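Local coordinates for interphotoreceptor retinoid-binding protein (Xenopus laevis, PDB 1J7X) that binds retinoids and probably carries them through the extracellular space between photoreceptors and the retinal pigment epithelium, at residues 45-50 / 252-257; 52-57 / 63-68; 101-106 / 137-142. All coordinates share one frame; numbering follows the deposited sequence.

Interaction 1. Residues 45-50 / 252-257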
ATOM      1  N   ASP A  45       4.556  25.097 -17.951  1.00 36.32           N
ATOM      2  CA  ASP A  45       5.960  24.967 -18.296  1.00 35.63           C
ATOM      3  C   ASP A  45       6.797  24.799 -17.054  1.00 33.14           C
ATOM      4  O   ASP A  45       7.720  23.963 -17.051  1.00 32.17           O
ATOM      5  CB  ASP A  45       6.437  26.180 -19.030  1.00 34.14           C
ATOM      6  CG  ASP A  45       5.634  26.479 -20.287  1.00 41.52           C
ATOM      7  OD1 ASP A  45       5.241  25.538 -21.029  1.00 43.91           O
ATOM      8  OD2 ASP A  45       5.446  27.689 -20.621  1.00 47.50           O
ATOM      9  N   ILE A  46       6.487  25.595 -16.017  1.00 32.82           N
ATOM     10  CA  ILE A  46       7.196  25.451 -14.750  1.00 32.36           C
ATOM     11  C   ILE A  46       7.080  24.058 -14.167  1.00 31.04           C
ATOM     12  O   ILE A  46       8.061  23.447 -13.768  1.00 26.64           O
ATOM     13  CB  ILE A  46       6.686  26.466 -13.744  1.00 32.67           C
ATOM     14  CG1 ILE A  46       7.174  27.856 -14.160  1.00 38.02           C
ATOM     15  CG2 ILE A  46       7.201  26.209 -12.428  1.00 31.85           C
ATOM     16  CD1 ILE A  46       6.867  28.262 -15.583  1.00 46.07           C
ATOM     17  N   ALA A  47       5.884  23.536 -14.141  1.00 29.23           N
ATOM     18  CA  ALA A  47       5.690  22.190 -13.615  1.00 30.36           C
ATOM     19  C   ALA A  47       6.507  21.154 -14.444  1.00 28.92           C
ATOM     20  O   ALA A  47       7.317  20.332 -13.936  1.00 28.86           O
ATOM     21  CB  ALA A  47       4.209  21.840 -13.634  1.00 29.46           C
ATOM     22  N   ALA A  48       6.371  21.253 -15.758  1.00 29.73           N
ATOM     23  CA  ALA A  48       7.081  20.331 -16.617  1.00 28.14           C
ATOM     24  C   ALA A  48       8.585  20.416 -16.494  1.00 28.32           C
ATOM     25  O   ALA A  48       9.301  19.426 -16.396  1.00 27.22           O
ATOM     26  CB  ALA A  48       6.631  20.463 -18.079  1.00 29.20           C
ATOM     27  N   LYS A  49       9.092  21.659 -16.444  1.00 25.94           N
ATOM     28  CA  LYS A  49      10.504  21.790 -16.328  1.00 25.45           C
ATOM     29  C   LYS A  49      11.051  21.246 -15.002  1.00 23.72           C
ATOM     30  O   LYS A  49      12.079  20.618 -14.986  1.00 23.05           O
ATOM     31  CB  LYS A  49      10.850  23.307 -16.453  1.00 26.85           C
ATOM     32  CG  LYS A  49      12.310  23.606 -16.333  1.00 31.38           C
ATOM     33  CD  LYS A  49      13.181  22.908 -17.346  1.00 35.47           C
ATOM     34  CE  LYS A  49      14.675  23.233 -17.220  1.00 40.87           C
ATOM     35  NZ  LYS A  49      15.557  22.261 -18.025  1.00 34.43           N
ATOM     36  N   LEU A  50      10.453  21.684 -13.879  1.00 23.47           N
ATOM     37  CA  LEU A  50      10.861  21.236 -12.591  1.00 20.26           C
ATOM     38  C   LEU A  50      10.640  19.733 -12.423  1.00 19.62           C
ATOM     39  O   LEU A  50      11.527  19.094 -11.829  1.00 21.95           O
ATOM     40  CB  LEU A  50      10.201  21.973 -11.475  1.00 20.56           C
ATOM     41  CG  LEU A  50      10.725  23.423 -11.389  1.00 24.00           C
ATOM     42  CD1 LEU A  50       9.787  24.254 -10.538  1.00 27.85           C
ATOM     43  CD2 LEU A  50      12.079  23.335 -10.768  1.00 26.62           C
ATOM     44  N   THR A 252      -0.586  30.590  -6.767  1.00 41.01           N
ATOM     45  CA  THR A 252      -0.526  29.917  -8.055  1.00 38.19           C
ATOM     46  C   THR A 252      -1.575  28.867  -8.125  1.00 35.73           C
ATOM     47  O   THR A 252      -2.183  28.565  -7.143  1.00 36.06           O
ATOM     48  CB  THR A 252       0.794  29.185  -8.235  1.00 40.14           C
ATOM     49  OG1 THR A 252       0.743  27.949  -7.499  1.00 34.19           O
ATOM     50  CG2 THR A 252       1.995  30.040  -7.688  1.00 39.13           C
ATOM     51  N   GLN A 253      -1.733  28.313  -9.305  1.00 34.62           N
ATOM     52  CA  GLN A 253      -2.645  27.215  -9.583  1.00 34.85           C
ATOM     53  C   GLN A 253      -1.886  25.855  -9.534  1.00 33.33           C
ATOM     54  O   GLN A 253      -2.325  24.890 -10.168  1.00 33.08           O
ATOM     55  CB  GLN A 253      -3.249  27.384 -10.990  1.00 33.58           C
ATOM     56  CG  GLN A 253      -4.163  28.676 -11.217  1.00 34.43           C
ATOM     57  CD  GLN A 253      -5.384  28.721 -10.329  1.00 34.07           C
ATOM     58  OE1 GLN A 253      -5.374  29.368  -9.281  1.00 40.54           O
ATOM     59  NE2 GLN A 253      -6.455  28.035 -10.756  1.00 30.46           N
ATOM     60  N   LEU A 254      -0.723  25.876  -8.907  1.00 30.96           N
ATOM     61  CA  LEU A 254       0.179  24.681  -8.814  1.00 29.32           C
ATOM     62  C   LEU A 254       0.350  24.209  -7.465  1.00 28.16           C
ATOM     63  O   LEU A 254       0.200  24.918  -6.508  1.00 28.75           O
ATOM     64  CB  LEU A 254       1.597  24.981  -9.365  1.00 28.48           C
ATOM     65  CG  LEU A 254       1.664  25.176 -10.865  1.00 31.15           C
ATOM     66  CD1 LEU A 254       3.125  25.541 -11.252  1.00 30.58           C
ATOM     67  CD2 LEU A 254       1.229  23.998 -11.592  1.00 35.39           C
ATOM     68  N   SER A 255       0.684  22.922  -7.352  1.00 26.97           N
ATOM     69  CA  SER A 255       1.010  22.353  -6.070  1.00 26.75           C
ATOM     70  C   SER A 255       2.082  21.306  -6.236  1.00 24.25           C
ATOM     71  O   SER A 255       2.419  20.914  -7.424  1.00 22.53           O
ATOM     72  CB  SER A 255      -0.207  21.722  -5.450  1.00 29.27           C
ATOM     73  OG  SER A 255      -0.475  20.554  -6.186  1.00 34.32           O
ATOM     74  N   VAL A 256       2.667  20.917  -5.119  1.00 21.99           N
ATOM     75  CA  VAL A 256       3.636  19.825  -5.149  1.00 22.77           C
ATOM     76  C   VAL A 256       3.297  18.673  -4.187  1.00 19.56           C
ATOM     77  O   VAL A 256       3.008  18.856  -3.029  1.00 21.60           O
ATOM     78  CB  VAL A 256       5.110  20.330  -4.976  1.00 21.03           C
ATOM     79  CG1 VAL A 256       5.314  20.803  -3.536  1.00 20.05           C
ATOM     80  CG2 VAL A 256       6.134  19.222  -5.251  1.00 23.60           C
ATOM     81  N   THR A 257       3.295  17.414  -4.675  1.00 18.38           N
ATOM     82  CA  THR A 257       3.124  16.263  -3.837  1.00 20.05           C
ATOM     83  C   THR A 257       4.434  15.732  -3.531  1.00 18.75           C
ATOM     84  O   THR A 257       5.280  15.544  -4.439  1.00 18.29           O
ATOM     85  CB  THR A 257       2.333  15.097  -4.563  1.00 22.76           C
ATOM     86  OG1 THR A 257       1.080  15.568  -4.974  1.00 25.44           O
ATOM     87  CG2 THR A 257       2.089  13.928  -3.599  1.00 21.82           C
TER

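Interaction 2. Residues 52-57 / 63-68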
ATOM      1  N   TYR A  52      10.851  17.485 -14.809  1.00 21.98           N
ATOM      2  CA  TYR A  52      11.945  16.746 -15.559  1.00 24.15           C
ATOM      3  C   TYR A  52      13.222  16.785 -14.812  1.00 24.17           C
ATOM      4  O   TYR A  52      13.971  15.781 -14.657  1.00 24.37           O
ATOM      5  CB  TYR A  52      12.204  17.408 -16.919  1.00 25.18           C
ATOM      6  CG  TYR A  52      12.900  16.442 -17.910  1.00 29.75           C
ATOM      7  CD1 TYR A  52      12.192  15.304 -18.373  1.00 36.33           C
ATOM      8  CD2 TYR A  52      14.125  16.669 -18.380  1.00 37.27           C
ATOM      9  CE1 TYR A  52      12.727  14.388 -19.318  1.00 36.52           C
ATOM     10  CE2 TYR A  52      14.709  15.771 -19.303  1.00 34.62           C
ATOM     11  CZ  TYR A  52      14.010  14.599 -19.745  1.00 36.01           C
ATOM     12  OH  TYR A  52      14.483  13.661 -20.771  1.00 32.18           O
ATOM     13  N   GLU A  53      13.526  17.967 -14.252  1.00 23.16           N
ATOM     14  CA  GLU A  53      14.715  18.105 -13.443  1.00 25.77           C
ATOM     15  C   GLU A  53      14.648  17.305 -12.173  1.00 26.00           C
ATOM     16  O   GLU A  53      15.579  16.571 -11.841  1.00 23.40           O
ATOM     17  CB  GLU A  53      14.999  19.582 -13.163  1.00 27.29           C
ATOM     18  CG  GLU A  53      16.477  19.838 -12.951  1.00 37.92           C
ATOM     19  CD  GLU A  53      17.314  19.367 -14.155  1.00 40.11           C
ATOM     20  OE1 GLU A  53      16.906  19.677 -15.295  1.00 44.51           O
ATOM     21  OE2 GLU A  53      18.344  18.665 -13.906  1.00 46.67           O
ATOM     22  N   LEU A  54      13.505  17.370 -11.454  1.00 23.36           N
ATOM     23  CA  LEU A  54      13.416  16.571 -10.264  1.00 22.35           C
ATOM     24  C   LEU A  54      13.599  15.065 -10.512  1.00 19.24           C
ATOM     25  O   LEU A  54      14.264  14.395  -9.733  1.00 19.28           O
ATOM     26  CB  LEU A  54      12.094  16.798  -9.507  1.00 21.25           C
ATOM     27  CG  LEU A  54      11.974  18.251  -8.856  1.00 22.55           C
ATOM     28  CD1 LEU A  54      10.578  18.500  -8.454  1.00 22.94           C
ATOM     29  CD2 LEU A  54      12.899  18.370  -7.648  1.00 23.74           C
ATOM     30  N   GLN A  55      12.981  14.551 -11.562  1.00 20.45           N
ATOM     31  CA  GLN A  55      13.071  13.097 -11.831  1.00 21.75           C
ATOM     32  C   GLN A  55      14.497  12.744 -12.269  1.00 24.31           C
ATOM     33  O   GLN A  55      15.025  11.727 -11.917  1.00 23.75           O
ATOM     34  CB  GLN A  55      12.096  12.705 -12.901  1.00 23.25           C
ATOM     35  CG  GLN A  55      10.653  12.751 -12.508  1.00 20.81           C
ATOM     36  CD  GLN A  55      10.418  12.050 -11.110  1.00 23.68           C
ATOM     37  OE1 GLN A  55      10.864  10.877 -10.896  1.00 19.61           O
ATOM     38  NE2 GLN A  55       9.895  12.820 -10.132  1.00 20.79           N
ATOM     39  N   SER A  56      15.192  13.672 -12.932  1.00 24.35           N
ATOM     40  CA  SER A  56      16.579  13.379 -13.287  1.00 26.62           C
ATOM     41  C   SER A  56      17.483  13.285 -12.111  1.00 25.65           C
ATOM     42  O   SER A  56      18.371  12.465 -11.991  1.00 27.28           O
ATOM     43  CB  SER A  56      17.070  14.442 -14.239  1.00 24.49           C
ATOM     44  OG  SER A  56      16.372  14.371 -15.443  1.00 37.24           O
ATOM     45  N   LEU A  57      17.199  14.096 -11.139  1.00 25.67           N
ATOM     46  CA  LEU A  57      17.960  14.154  -9.966  1.00 27.07           C
ATOM     47  C   LEU A  57      17.535  13.241  -8.886  1.00 26.79           C
ATOM     48  O   LEU A  57      18.398  12.918  -8.043  1.00 28.48           O
ATOM     49  CB  LEU A  57      17.845  15.562  -9.416  1.00 29.70           C
ATOM     50  CG  LEU A  57      18.397  16.633 -10.353  1.00 34.24           C
ATOM     51  CD1 LEU A  57      18.272  17.992  -9.702  1.00 38.89           C
ATOM     52  CD2 LEU A  57      19.946  16.285 -10.584  1.00 34.35           C
ATOM     53  N   LEU A  63       7.399  12.434  -6.079  1.00 20.11           N
ATOM     54  CA  LEU A  63       7.627  13.838  -5.967  1.00 17.93           C
ATOM     55  C   LEU A  63       7.246  14.401  -7.285  1.00 19.11           C
ATOM     56  O   LEU A  63       7.951  14.226  -8.295  1.00 18.48           O
ATOM     57  CB  LEU A  63       9.117  14.087  -5.671  1.00 18.44           C
ATOM     58  CG  LEU A  63       9.626  15.477  -5.695  1.00 18.53           C
ATOM     59  CD1 LEU A  63       8.833  16.239  -4.632  1.00 24.70           C
ATOM     60  CD2 LEU A  63      11.156  15.548  -5.451  1.00 22.29           C
ATOM     61  N   VAL A  64       6.151  15.138  -7.313  1.00 16.33           N
ATOM     62  CA  VAL A  64       5.687  15.722  -8.530  1.00 19.45           C
ATOM     63  C   VAL A  64       4.863  17.012  -8.401  1.00 17.20           C
ATOM     64  O   VAL A  64       4.004  17.146  -7.505  1.00 15.66           O
ATOM     65  CB  VAL A  64       4.841  14.684  -9.356  1.00 21.31           C
ATOM     66  CG1 VAL A  64       3.836  14.054  -8.461  1.00 24.91           C
ATOM     67  CG2 VAL A  64       4.217  15.282 -10.616  1.00 22.23           C
ATOM     68  N   LEU A  65       5.186  17.944  -9.254  1.00 20.67           N
ATOM     69  CA  LEU A  65       4.448  19.183  -9.346  1.00 21.43           C
ATOM     70  C   LEU A  65       3.287  18.971 -10.254  1.00 23.50           C
ATOM     71  O   LEU A  65       3.427  18.430 -11.366  1.00 22.86           O
ATOM     72  CB  LEU A  65       5.269  20.328  -9.898  1.00 23.14           C
ATOM     73  CG  LEU A  65       6.269  20.983  -8.910  1.00 21.33           C
ATOM     74  CD1 LEU A  65       7.561  20.279  -8.763  1.00 20.43           C
ATOM     75  CD2 LEU A  65       6.635  22.472  -9.374  1.00 26.94           C
ATOM     76  N   LYS A  66       2.135  19.421  -9.797  1.00 23.72           N
ATOM     77  CA  LYS A  66       0.965  19.235 -10.627  1.00 28.58           C
ATOM     78  C   LYS A  66       0.006  20.470 -10.460  1.00 26.91           C
ATOM     79  O   LYS A  66       0.138  21.282  -9.518  1.00 26.64           O
ATOM     80  CB  LYS A  66       0.174  18.025 -10.167  1.00 31.41           C
ATOM     81  CG  LYS A  66       0.874  16.682 -10.349  1.00 32.55           C
ATOM     82  CD  LYS A  66      -0.085  15.568  -9.931  1.00 34.64           C
ATOM     83  CE  LYS A  66       0.528  14.252 -10.129  1.00 40.94           C
ATOM     84  NZ  LYS A  66      -0.445  13.187  -9.712  1.00 38.18           N
ATOM     85  N   SER A  67      -0.971  20.542 -11.345  1.00 29.64           N
ATOM     86  CA  SER A  67      -1.983  21.613 -11.189  1.00 32.75           C
ATOM     87  C   SER A  67      -2.734  21.255  -9.904  1.00 34.91           C
ATOM     88  O   SER A  67      -2.869  20.095  -9.607  1.00 34.53           O
ATOM     89  CB  SER A  67      -2.908  21.604 -12.421  1.00 33.35           C
ATOM     90  OG  SER A  67      -4.093  22.282 -12.095  1.00 39.57           O
ATOM     91  N   LYS A  68      -3.157  22.229  -9.105  1.00 36.54           N
ATOM     92  CA  LYS A  68      -3.878  22.007  -7.872  1.00 39.59           C
ATOM     93  C   LYS A  68      -5.128  21.229  -8.150  1.00 41.48           C
ATOM     94  O   LYS A  68      -5.622  20.554  -7.301  1.00 41.48           O
ATOM     95  CB  LYS A  68      -4.230  23.322  -7.186  1.00 41.36           C
ATOM     96  CG  LYS A  68      -3.078  24.039  -6.583  1.00 43.62           C
ATOM     97  CD  LYS A  68      -3.521  25.332  -5.846  1.00 48.15           C
ATOM     98  CE  LYS A  68      -2.352  26.117  -5.282  1.00 44.21           C
ATOM     99  NZ  LYS A  68      -2.828  27.401  -4.620  1.00 50.88           N
TER

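Interaction 3. Residues 101-106 / 137-142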
ATOM      1  N   VAL A 101     -15.948 -16.045   2.290  1.00 17.14           N
ATOM      2  CA  VAL A 101     -15.095 -17.173   2.331  1.00 18.67           C
ATOM      3  C   VAL A 101     -15.770 -18.381   1.655  1.00 20.98           C
ATOM      4  O   VAL A 101     -16.945 -18.675   2.056  1.00 20.31           O
ATOM      5  CB  VAL A 101     -14.779 -17.550   3.759  1.00 20.03           C
ATOM      6  CG1 VAL A 101     -13.815 -18.689   3.842  1.00 22.57           C
ATOM      7  CG2 VAL A 101     -14.248 -16.321   4.484  1.00 23.33           C
ATOM      8  N   SER A 102     -15.046 -19.022   0.725  1.00 20.95           N
ATOM      9  CA  SER A 102     -15.548 -20.228  -0.025  1.00 23.19           C
ATOM     10  C   SER A 102     -14.491 -21.271   0.016  1.00 26.51           C
ATOM     11  O   SER A 102     -13.262 -20.986   0.082  1.00 24.57           O
ATOM     12  CB  SER A 102     -15.847 -19.912  -1.538  1.00 21.44           C
ATOM     13  OG  SER A 102     -16.661 -18.766  -1.704  1.00 34.59           O
ATOM     14  N   ILE A 103     -14.905 -22.533  -0.092  1.00 26.17           N
ATOM     15  CA  ILE A 103     -13.952 -23.564  -0.227  1.00 26.58           C
ATOM     16  C   ILE A 103     -14.175 -24.023  -1.671  1.00 29.26           C
ATOM     17  O   ILE A 103     -15.217 -24.644  -1.985  1.00 27.81           O
ATOM     18  CB  ILE A 103     -14.173 -24.709   0.732  1.00 28.28           C
ATOM     19  CG1 ILE A 103     -14.148 -24.265   2.203  1.00 31.44           C
ATOM     20  CG2 ILE A 103     -13.159 -25.814   0.436  1.00 31.29           C
ATOM     21  CD1 ILE A 103     -12.808 -23.647   2.550  1.00 29.12           C
ATOM     22  N   LEU A 104     -13.243 -23.685  -2.561  1.00 28.28           N
ATOM     23  CA  LEU A 104     -13.368 -24.036  -3.970  1.00 30.04           C
ATOM     24  C   LEU A 104     -13.014 -25.502  -4.167  1.00 30.55           C
ATOM     25  O   LEU A 104     -12.235 -26.041  -3.406  1.00 30.92           O
ATOM     26  CB  LEU A 104     -12.403 -23.182  -4.820  1.00 31.30           C
ATOM     27  CG  LEU A 104     -12.669 -21.673  -4.635  1.00 29.65           C
ATOM     28  CD1 LEU A 104     -11.602 -20.853  -5.427  1.00 30.78           C
ATOM     29  CD2 LEU A 104     -14.109 -21.197  -4.918  1.00 31.48           C
ATOM     30  N   PRO A 105     -13.497 -26.117  -5.240  1.00 32.44           N
ATOM     31  CA  PRO A 105     -13.163 -27.502  -5.574  1.00 33.92           C
ATOM     32  C   PRO A 105     -11.661 -27.720  -5.579  1.00 33.91           C
ATOM     33  O   PRO A 105     -10.818 -26.852  -5.904  1.00 35.75           O
ATOM     34  CB  PRO A 105     -13.813 -27.678  -6.961  1.00 33.74           C
ATOM     35  CG  PRO A 105     -14.925 -26.799  -6.969  1.00 35.92           C
ATOM     36  CD  PRO A 105     -14.441 -25.513  -6.181  1.00 32.10           C
ATOM     37  N   GLY A 106     -11.275 -28.883  -5.110  1.00 34.18           N
ATOM     38  CA  GLY A 106      -9.873 -29.121  -5.018  1.00 32.41           C
ATOM     39  C   GLY A 106      -9.337 -28.657  -3.713  1.00 31.90           C
ATOM     40  O   GLY A 106      -8.123 -28.674  -3.533  1.00 33.30           O
ATOM     41  N   ILE A 137     -11.061 -21.885   6.697  1.00 19.09           N
ATOM     42  CA  ILE A 137      -9.955 -22.165   5.734  1.00 19.37           C
ATOM     43  C   ILE A 137      -8.925 -23.130   6.248  1.00 21.48           C
ATOM     44  O   ILE A 137      -8.098 -23.567   5.511  1.00 18.41           O
ATOM     45  CB  ILE A 137      -9.253 -20.833   5.309  1.00 17.00           C
ATOM     46  CG1 ILE A 137      -8.531 -20.187   6.432  1.00 20.10           C
ATOM     47  CG2 ILE A 137     -10.203 -19.908   4.728  1.00 18.62           C
ATOM     48  CD1 ILE A 137      -7.703 -18.962   5.964  1.00 19.75           C
ATOM     49  N   THR A 138      -8.990 -23.474   7.553  1.00 21.13           N
ATOM     50  CA  THR A 138      -8.040 -24.405   8.099  1.00 23.53           C
ATOM     51  C   THR A 138      -7.887 -25.743   7.360  1.00 23.57           C
ATOM     52  O   THR A 138      -6.765 -26.286   7.251  1.00 25.81           O
ATOM     53  CB  THR A 138      -8.334 -24.767   9.542  1.00 25.13           C
ATOM     54  OG1 THR A 138      -8.207 -23.621  10.304  1.00 31.85           O
ATOM     55  CG2 THR A 138      -7.103 -25.580  10.070  1.00 27.31           C
ATOM     56  N   ILE A 139      -8.969 -26.204   6.808  1.00 25.32           N
ATOM     57  CA  ILE A 139      -8.994 -27.474   6.091  1.00 27.45           C
ATOM     58  C   ILE A 139      -8.228 -27.367   4.725  1.00 28.62           C
ATOM     59  O   ILE A 139      -7.719 -28.356   4.234  1.00 29.23           O
ATOM     60  CB  ILE A 139     -10.426 -27.885   5.831  1.00 27.46           C
ATOM     61  CG1 ILE A 139     -10.491 -29.263   5.145  1.00 34.52           C
ATOM     62  CG2 ILE A 139     -11.233 -26.886   5.017  1.00 31.32           C
ATOM     63  CD1 ILE A 139     -10.072 -30.415   5.993  1.00 38.22           C
ATOM     64  N   THR A 140      -8.155 -26.186   4.129  1.00 26.23           N
ATOM     65  CA  THR A 140      -7.520 -26.045   2.793  1.00 24.58           C
ATOM     66  C   THR A 140      -6.003 -26.178   2.728  1.00 24.68           C
ATOM     67  O   THR A 140      -5.277 -25.981   3.716  1.00 24.62           O
ATOM     68  CB  THR A 140      -7.946 -24.725   2.179  1.00 22.80           C
ATOM     69  OG1 THR A 140      -7.377 -23.615   2.898  1.00 23.66           O
ATOM     70  CG2 THR A 140      -9.464 -24.560   2.219  1.00 25.09           C
ATOM     71  N   GLU A 141      -5.456 -26.474   1.530  1.00 25.79           N
ATOM     72  CA  GLU A 141      -4.056 -26.658   1.410  1.00 27.20           C
ATOM     73  C   GLU A 141      -3.457 -25.415   0.687  1.00 25.53           C
ATOM     74  O   GLU A 141      -2.278 -25.191   0.729  1.00 25.56           O
ATOM     75  CB  GLU A 141      -3.767 -27.911   0.600  1.00 29.97           C
ATOM     76  CG  GLU A 141      -3.975 -29.196   1.413  1.00 35.88           C
ATOM     77  CD  GLU A 141      -3.210 -29.165   2.714  1.00 40.63           C
ATOM     78  OE1 GLU A 141      -2.111 -28.581   2.760  1.00 45.55           O
ATOM     79  OE2 GLU A 141      -3.684 -29.700   3.745  1.00 45.22           O
ATOM     80  N   ASN A 142      -4.308 -24.657   0.061  1.00 23.07           N
ATOM     81  CA  ASN A 142      -3.872 -23.421  -0.619  1.00 23.54           C
ATOM     82  C   ASN A 142      -4.967 -22.356  -0.419  1.00 20.85           C
ATOM     83  O   ASN A 142      -6.149 -22.689  -0.146  1.00 18.90           O
ATOM     84  CB  ASN A 142      -3.730 -23.673  -2.104  1.00 23.88           C
ATOM     85  CG  ASN A 142      -2.522 -24.484  -2.421  1.00 30.59           C
ATOM     86  OD1 ASN A 142      -1.389 -24.018  -2.285  1.00 25.24           O
ATOM     87  ND2 ASN A 142      -2.762 -25.729  -2.833  1.00 21.92           N
TER

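Interaction 1. Residues 45-50 / 252-257
L254 turns its CG beside its own backbone N (chi1 -70°), and the side chain then extends from the strand toward helix 43-58. The chi2 torsion sets CD1 anti to CA, and the two methyls part over neighbouring residues of one helical turn. CD1 meets CG2 of I46 at 4.3 Å. CD2 lies 4.2 Å from CB of A47. I46 touches through its short branch. CG2 is set anti to the backbone N, and the ethyl branch leads away from the strand; the I46 side chain also touches V40. A47 has only its CB to offer, so the backbones come fairly close here, with 7.7 Å between CA of A47 and CA of L254. The contact is small, with 89 Å² buried in total, and wholly apolar.

This is a helix laid against one face of an antiparallel sheet. Here strand 254-265 runs between strands 64-67 and 244-248, and the helix comes from the N-terminal part of the chain. The strand starts at the last residue of an ST turn. OG1 of T252 accepts from N of L254 at 2.9 Å, with an N-H...O angle of 157°. The same OG1 is also hydrogen-bonded to the carbonyl of F249. The turn holds the backbone at the residue whose side chain makes the contact. E43, in the first turn of helix 43-58, accepts from the backbone N of Q253 through OE2, and its side chain also touches L254. Further along, L50 and V256 both touch L65 of strand 64-67.

Interaction 2. Residues 52-57 / 63-68
L54 meets L65 of strand 64-67 with one methyl and L63, just before the strand, with the other. Its CG sits beside the backbone N, anti to the carbonyl carbon, and the side chain points from the helix to the strand. CD1 meets CD1 of L65 at 3.5 Å, methyl to methyl. CD2 meets CD2 of L63 at 4.0 Å. In both pairs the side chains cross at about a right angle, so the leucines touch through their ends and do not lie alongside each other. L63 takes a different first torsion. Its CG is anti to the backbone N (chi1 172°), and CD2 is the branch offered to the helix. L65 does not leave its backbone straight at the helix. Its CG lies beside the backbone N (chi1 -77°), and the end comes nearer and brings CD1 into contact.

Q55 bends at chi2 (-47°), which brings its amide close to L63. NE2 comes to 3.0 Å from O of L63, but the angle is too poor for a hydrogen bond. The bond of NE2 goes to the carbonyl O of D60, in the short link between helix and strand.

Helix 43-58, followed by that short link, packs on strand 64-67, which pairs antiparallel with strand 254-265. The contact thus joins the helix to the sheet. L28 of helix 25-31 touches L54, F249 touches L65, and V258 and P259 of strand 254-265 touch L63.

Interaction 3. Residues 101-106 / 137-142
O of I137 takes two bonds from T140. The backbone N donates at 3.0 Å. The hydroxyl OG1 donates at 2.7 Å, in the carbonyl plane and on a lone pair. The first bond closes a type I beta turn from I137 to T140. The turn links helix 119-137 to strand 142-146 in a beta-alpha-beta crossover that starts from strand 108-112, as expected of the beta-beta-alpha spiral of this fold. T140 holds OG1 between its backbone N and carbonyl carbon (chi1 68°), which leaves CG2 for the edge strand 100-104. OG1 is also hydrogen-bonded to OH of Y199.

The strand meets the turn with side chains on alternate residues. CG1 of V101 touches CG2 of I137 at 3.9 Å, the two side chains crossing at about a right angle. The end of I103 bends in, and its CD1 packs against two residues of the turn. An alanine in place of T140 would probably leave the hydroxyl of Y199 without this partner and open a gap beside I103. CD1 of I103 lies 4.4 Å from CG2 of I139, and a tight 3.5 Å from CG2 of T140.

How the interactions relate
Interactions 1 and 2 are neighbours, with centres 7 Å apart. Both use helix 43-58, and their strands, 254-265 and 64-67, pair antiparallel in one sheet. N of S255 to O of K66 (2.8 Å) and N of T257 to O of V64 (2.9 Å) are probable hydrogen bonds between them. Interaction 3 lies beyond the chain's centre, about 51 and 47 Å away between centres, at the edge of the mixed sheet. Along the chain, interaction 2 closes before interaction 3 opens, and interaction 1 encloses both. The chain thus leaves the helix 43-58 region, builds most of the mixed sheet, returns to that helix with strand 254-265, and adds the last strand, 280-281, afterwards.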